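Local coordinates for protein Non-reducing end beta-L-arabinofuranosidase (Bacteroides thetaiotaomicron, PDB 5MQO) that is a GH127-family glycoside hydrolase of pectin breakdown in a gut bacterium, probably cleaving a non-reducing terminal sugar such as beta-L-arabinofuranose or aceric acid, at residues A[309-314]-A[396-401]; A[420-425]-A[635-640]. All coordinates share one frame; numbering follows the deposited sequence.

Contact 1: residues A[309-314]-A[396-401]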
loop_
_atom_site.group_PDB
_atom_site.type_symbol
_atom_site.label_atom_id
_atom_site.label_comp_id
_atom_site.label_asym_id
_atom_site.label_seq_id
_atom_site.Cartn_x
_atom_site.Cartn_y
_atom_site.Cartn_z
ATOM N N ASP A 309 6.675 -3.907 13.887
ATOM C CA ASP A 309 7.723 -2.973 14.302
ATOM C C ASP A 309 8.243 -3.222 15.730
ATOM O O ASP A 309 9.453 -3.193 15.961
ATOM C CB ASP A 309 7.254 -1.521 14.111
ATOM C CG ASP A 309 7.634 -0.965 12.760
ATOM O OD1 ASP A 309 8.599 -1.486 12.159
ATOM O OD2 ASP A 309 6.990 0.008 12.313
ATOM N N VAL A 310 7.356 -3.513 16.679
ATOM C CA VAL A 310 7.810 -3.900 18.026
ATOM C C VAL A 310 8.538 -5.225 17.967
ATOM O O VAL A 310 9.616 -5.349 18.568
ATOM C CB VAL A 310 6.677 -3.939 19.065
ATOM C CG1 VAL A 310 7.143 -4.586 20.385
ATOM C CG2 VAL A 310 6.166 -2.513 19.288
ATOM N N TYR A 311 8.000 -6.186 17.204
ATOM C CA TYR A 311 8.676 -7.481 17.053
ATOM C C TYR A 311 10.102 -7.315 16.518
ATOM O O TYR A 311 11.016 -7.976 16.994
ATOM C CB TYR A 311 7.889 -8.467 16.184
ATOM C CG TYR A 311 8.702 -9.701 15.977
ATOM C CD1 TYR A 311 8.772 -10.689 16.963
ATOM C CD2 TYR A 311 9.513 -9.832 14.842
ATOM C CE1 TYR A 311 9.585 -11.810 16.794
ATOM C CE2 TYR A 311 10.320 -10.939 14.662
ATOM C CZ TYR A 311 10.352 -11.916 15.625
ATOM O OH TYR A 311 11.173 -12.967 15.382
ATOM N N ALA A 312 10.289 -6.419 15.550
ATOM C CA ALA A 312 11.620 -6.156 14.985
ATOM C C ALA A 312 12.671 -5.847 16.047
ATOM O O ALA A 312 13.840 -6.165 15.861
ATOM C CB ALA A 312 11.563 -5.001 14.002
ATOM N N GLU A 313 12.224 -5.204 17.127
ATOM C CA GLU A 313 13.076 -4.771 18.216
ATOM C C GLU A 313 13.141 -5.777 19.347
ATOM O O GLU A 313 14.215 -5.962 19.889
ATOM C CB GLU A 313 12.610 -3.395 18.766
ATOM C CG GLU A 313 12.348 -2.324 17.701
ATOM C CD GLU A 313 13.532 -2.077 16.762
ATOM O OE1 GLU A 313 14.716 -2.245 17.201
ATOM O OE2 GLU A 313 13.283 -1.690 15.582
ATOM N N THR A 314 12.020 -6.411 19.714
ATOM C CA THR A 314 11.958 -7.304 20.922
ATOM C C THR A 314 12.188 -8.821 20.716
ATOM O O THR A 314 12.500 -9.541 21.676
ATOM C CB THR A 314 10.607 -7.157 21.692
ATOM O OG1 THR A 314 9.524 -7.743 20.943
ATOM C CG2 THR A 314 10.300 -5.679 22.013
ATOM N N LEU A 396 8.022 -8.251 5.514
ATOM C CA LEU A 396 9.173 -8.471 4.648
ATOM C C LEU A 396 10.495 -8.241 5.399
ATOM O O LEU A 396 11.355 -9.136 5.403
ATOM C CB LEU A 396 9.126 -7.577 3.408
ATOM C CG LEU A 396 10.272 -7.728 2.389
ATOM C CD1 LEU A 396 10.266 -9.112 1.732
ATOM C CD2 LEU A 396 10.144 -6.636 1.338
ATOM N N GLU A 397 10.649 -7.075 6.035
ATOM C CA GLU A 397 11.947 -6.703 6.661
ATOM C C GLU A 397 12.315 -7.643 7.851
ATOM O O GLU A 397 13.448 -8.034 8.016
ATOM C CB GLU A 397 11.982 -5.201 7.052
ATOM C CG GLU A 397 11.740 -4.245 5.867
ATOM C CD GLU A 397 12.527 -2.926 5.892
ATOM O OE1 GLU A 397 12.563 -2.167 6.909
ATOM O OE2 GLU A 397 13.118 -2.627 4.835
ATOM N N VAL A 398 11.322 -8.036 8.628
ATOM C CA VAL A 398 11.485 -8.995 9.716
ATOM C C VAL A 398 11.755 -10.455 9.314
ATOM O O VAL A 398 12.261 -11.212 10.137
ATOM C CB VAL A 398 10.201 -8.963 10.576
ATOM C CG1 VAL A 398 10.043 -10.193 11.440
ATOM C CG2 VAL A 398 10.171 -7.705 11.426
ATOM N N THR A 399 11.364 -10.864 8.105
ATOM C CA THR A 399 11.445 -12.284 7.674
ATOM C C THR A 399 12.280 -12.598 6.429
ATOM O O THR A 399 12.726 -13.729 6.261
ATOM C CB THR A 399 10.045 -12.887 7.408
ATOM O OG1 THR A 399 9.405 -12.212 6.320
ATOM C CG2 THR A 399 9.192 -12.792 8.623
ATOM N N GLY A 400 12.445 -11.639 5.528
ATOM C CA GLY A 400 13.171 -11.887 4.305
ATOM C C GLY A 400 12.403 -12.699 3.294
ATOM O O GLY A 400 12.971 -13.094 2.291
ATOM N N ASP A 401 11.102 -12.910 3.523
ATOM C CA ASP A 401 10.277 -13.772 2.686
ATOM C C ASP A 401 9.631 -12.946 1.579
ATOM O O ASP A 401 8.876 -12.008 1.837
ATOM C CB ASP A 401 9.208 -14.422 3.556
ATOM C CG ASP A 401 8.524 -15.624 2.892
ATOM O OD1 ASP A 401 8.199 -15.586 1.672
ATOM O OD2 ASP A 401 8.285 -16.603 3.642
#
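Val398 reaches across from helix 382-399 with both of its methyls and is met by Tyr311 and Ala312 near the C-terminal end of helix 297-314. Its CG1 lies at the edge of the Tyr311 ring, near the ring plane, 3.3 Å from Tyr311 CE2 and 3.5 Å from Tyr311 CD2. The other methyl, CG2, faces the small side chain of Ala312, with 4.0 Å between Val398 CG2 and Ala312 CB. The Val398 rotamer divides the work: CG1 stands trans to the backbone N (chi1 161°) and takes the ring, while CG2 turns beside that N and takes the alanine. Ala312 brings the two backbones close, its CA 6.0 Å from Val398 CA.

Farther out, Met28 of the N-terminal segment packs on both Ala312 and Val398 and so flanks the same apolar patch. Salt bridges lie around it: Asp309 pairs with Arg394 of helix 382-399 and with Arg253 of helix 243-255, which Glu313 also binds. Just beyond the contact, helix 382-399 stops at Thr399; Gly400, with positive phi, turns the chain out of it, and Asp401 N-caps helix 402-416 through Lys403 N.

Between the two segments the touching side-chain surfaces are apolar, so dispersion and the hydrophobic effect hold this helix-helix packing, while a directional tie between the two helices comes from Asp309 and Arg394, beside the patch.

Contact 2: residues A[420-425]-A[635-640]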
loop_
_atom_site.group_PDB
_atom_site.type_symbol
_atom_site.label_atom_id
_atom_site.label_comp_id
_atom_site.label_asym_id
_atom_site.label_seq_id
_atom_site.Cartn_x
_atom_site.Cartn_y
_atom_site.Cartn_z
ATOM N N ILE A 420 -6.194 7.847 -6.140
ATOM C CA ILE A 420 -5.940 9.179 -6.677
ATOM C C ILE A 420 -6.208 9.137 -8.166
ATOM O O ILE A 420 -6.056 8.101 -8.790
ATOM C CB ILE A 420 -4.491 9.662 -6.362
ATOM C CG1 ILE A 420 -4.386 11.198 -6.469
ATOM C CG2 ILE A 420 -3.438 8.946 -7.225
ATOM C CD1 ILE A 420 -3.003 11.773 -6.150
ATOM N N SER A 421 -6.628 10.274 -8.713
ATOM C CA SER A 421 -6.827 10.461 -10.162
ATOM C C SER A 421 -5.499 10.428 -10.939
ATOM O O SER A 421 -4.416 10.519 -10.351
ATOM C CB SER A 421 -7.574 11.785 -10.432
ATOM O OG SER A 421 -6.963 12.904 -9.786
ATOM N N LEU A 422 -5.590 10.258 -12.257
ATOM C CA LEU A 422 -4.415 10.367 -13.113
ATOM C C LEU A 422 -3.900 11.818 -13.181
ATOM O O LEU A 422 -2.691 12.012 -13.181
ATOM C CB LEU A 422 -4.686 9.792 -14.489
ATOM C CG LEU A 422 -4.818 8.270 -14.515
ATOM C CD1 LEU A 422 -5.315 7.825 -15.876
ATOM C CD2 LEU A 422 -3.499 7.580 -14.175
ATOM N N ASP A 423 -4.789 12.823 -13.142
ATOM C CA ASP A 423 -4.354 14.240 -13.055
ATOM C C ASP A 423 -3.817 14.698 -11.698
ATOM O O ASP A 423 -3.562 15.879 -11.528
ATOM C CB ASP A 423 -5.430 15.233 -13.573
ATOM C CG ASP A 423 -6.702 15.315 -12.700
ATOM O OD1 ASP A 423 -6.768 14.777 -11.579
ATOM O OD2 ASP A 423 -7.678 15.938 -13.177
ATOM N N GLY A 424 -3.677 13.784 -10.736
ATOM C CA GLY A 424 -3.041 14.079 -9.447
ATOM C C GLY A 424 -3.813 14.948 -8.475
ATOM O O GLY A 424 -3.256 15.368 -7.473
ATOM N N LYS A 425 -5.084 15.212 -8.762
ATOM C CA LYS A 425 -5.849 16.233 -8.056
ATOM C C LYS A 425 -7.078 15.741 -7.316
ATOM O O LYS A 425 -7.534 16.419 -6.378
ATOM C CB LYS A 425 -6.314 17.281 -9.049
ATOM C CG LYS A 425 -5.224 18.196 -9.550
ATOM C CD LYS A 425 -5.852 19.332 -10.326
ATOM C CE LYS A 425 -4.793 20.139 -11.028
ATOM N NZ LYS A 425 -5.394 21.397 -11.535
ATOM N N THR A 635 -2.731 2.536 -25.015
ATOM C CA THR A 635 -3.661 3.671 -25.293
ATOM C C THR A 635 -3.497 4.752 -24.215
ATOM O O THR A 635 -2.766 4.545 -23.247
ATOM C CB THR A 635 -5.177 3.285 -25.424
ATOM O OG1 THR A 635 -5.667 2.835 -24.161
ATOM C CG2 THR A 635 -5.469 2.226 -26.592
ATOM N N THR A 636 -4.150 5.904 -24.393
ATOM C CA THR A 636 -3.866 7.107 -23.581
ATOM C C THR A 636 -5.091 7.571 -22.783
ATOM O O THR A 636 -6.190 7.647 -23.351
ATOM C CB THR A 636 -3.397 8.268 -24.480
ATOM O OG1 THR A 636 -2.232 7.867 -25.194
ATOM C CG2 THR A 636 -3.048 9.478 -23.659
ATOM N N ILE A 637 -4.912 7.853 -21.482
ATOM C CA ILE A 637 -5.990 8.444 -20.653
ATOM C C ILE A 637 -5.377 9.522 -19.783
ATOM O O ILE A 637 -4.394 9.285 -19.072
ATOM C CB ILE A 637 -6.760 7.423 -19.750
ATOM C CG1 ILE A 637 -7.349 6.274 -20.578
ATOM C CG2 ILE A 637 -7.915 8.114 -19.016
ATOM C CD1 ILE A 637 -7.876 5.106 -19.777
ATOM N N GLU A 638 -5.971 10.704 -19.836
ATOM C CA GLU A 638 -5.389 11.892 -19.232
ATOM C C GLU A 638 -3.878 11.926 -19.425
ATOM O O GLU A 638 -3.141 12.049 -18.447
ATOM C CB GLU A 638 -5.729 11.966 -17.751
ATOM C CG GLU A 638 -7.224 11.995 -17.458
ATOM C CD GLU A 638 -7.818 13.389 -17.408
ATOM O OE1 GLU A 638 -7.203 14.317 -16.819
ATOM O OE2 GLU A 638 -8.934 13.530 -17.943
ATOM N N GLY A 639 -3.435 11.797 -20.682
ATOM C CA GLY A 639 -2.008 11.887 -21.049
ATOM C C GLY A 639 -1.046 10.839 -20.493
ATOM O O GLY A 639 0.143 11.100 -20.370
ATOM N N SER A 640 -1.567 9.655 -20.167
ATOM C CA SER A 640 -0.781 8.549 -19.583
ATOM C C SER A 640 -0.928 7.333 -20.489
ATOM O O SER A 640 -2.052 6.998 -20.894
ATOM C CB SER A 640 -1.266 8.215 -18.159
ATOM O OG SER A 640 -0.314 7.439 -17.449
#
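Leu422 and Ile637 supply the apolar part of this meeting of two turns. Leu422 CD1 comes to 4.1 Å from Ile637 CG2, the side chains slanting across each other, and the same methyl lies 3.6 Å from the carbonyl oxygen Ile637 O. Nearer the backbone, Leu422 CB packs on Glu638 CB at 4.1 Å. Tyr680 touches Leu422 from outside the pair.

The charged part is probably less favourable. Glu638, its chain bent at chi2 (-90°), runs alongside Asp423 in the same direction, with OE1 3.8 Å from Asp423 CB and 4.0 Å from Asp423 OD2. The carboxylate planes are almost perpendicular, and the like charges probably repel somewhat.

Polar bonds act within each turn. Ser421 OG donates to Asp423 OD1 at 2.6 Å, nearly in line with the C-O bond, and Lys425 N adds a weak bond to that oxygen. A chi1 of 68° folds the Asp423 carboxylate back over its own turn to receive them. With the carboxylate gone, as in an alanine here, Ser421 OG and Lys425 N would probably lose their shared acceptor and the type I turn from Ser421 to Gly424 some of its bracing. Across the way, Ile637 and Ser640 exchange backbone bonds in both directions.

That reciprocal pair closes a beta hairpin with a two-residue loop, a type I' turn with Glu638 and Gly639 at its corners, joining strands 631-637 and 640-651; its tip abuts a loop of the catalytic domain.

In the fold
The two contacts lie on opposite sides of the chain's centre, their own centres 36 Å apart and their nearest atoms about 22 Å apart. They follow in series: contact 1 closes at residue 401 before contact 2 opens at 420, and helix 402-416 spans most of that gap, starting at the end of one contact and leading toward the loop of the other. Contact 1 joins two helices within the GH127 catalytic region, whereas contact 2 ties that region's loop 420-425 to a hairpin of the nine-stranded mixed sheet, in the range of the C-terminal family domain. One is thus internal helical packing; the other joins two family regions, bridging 210 residues of sequence.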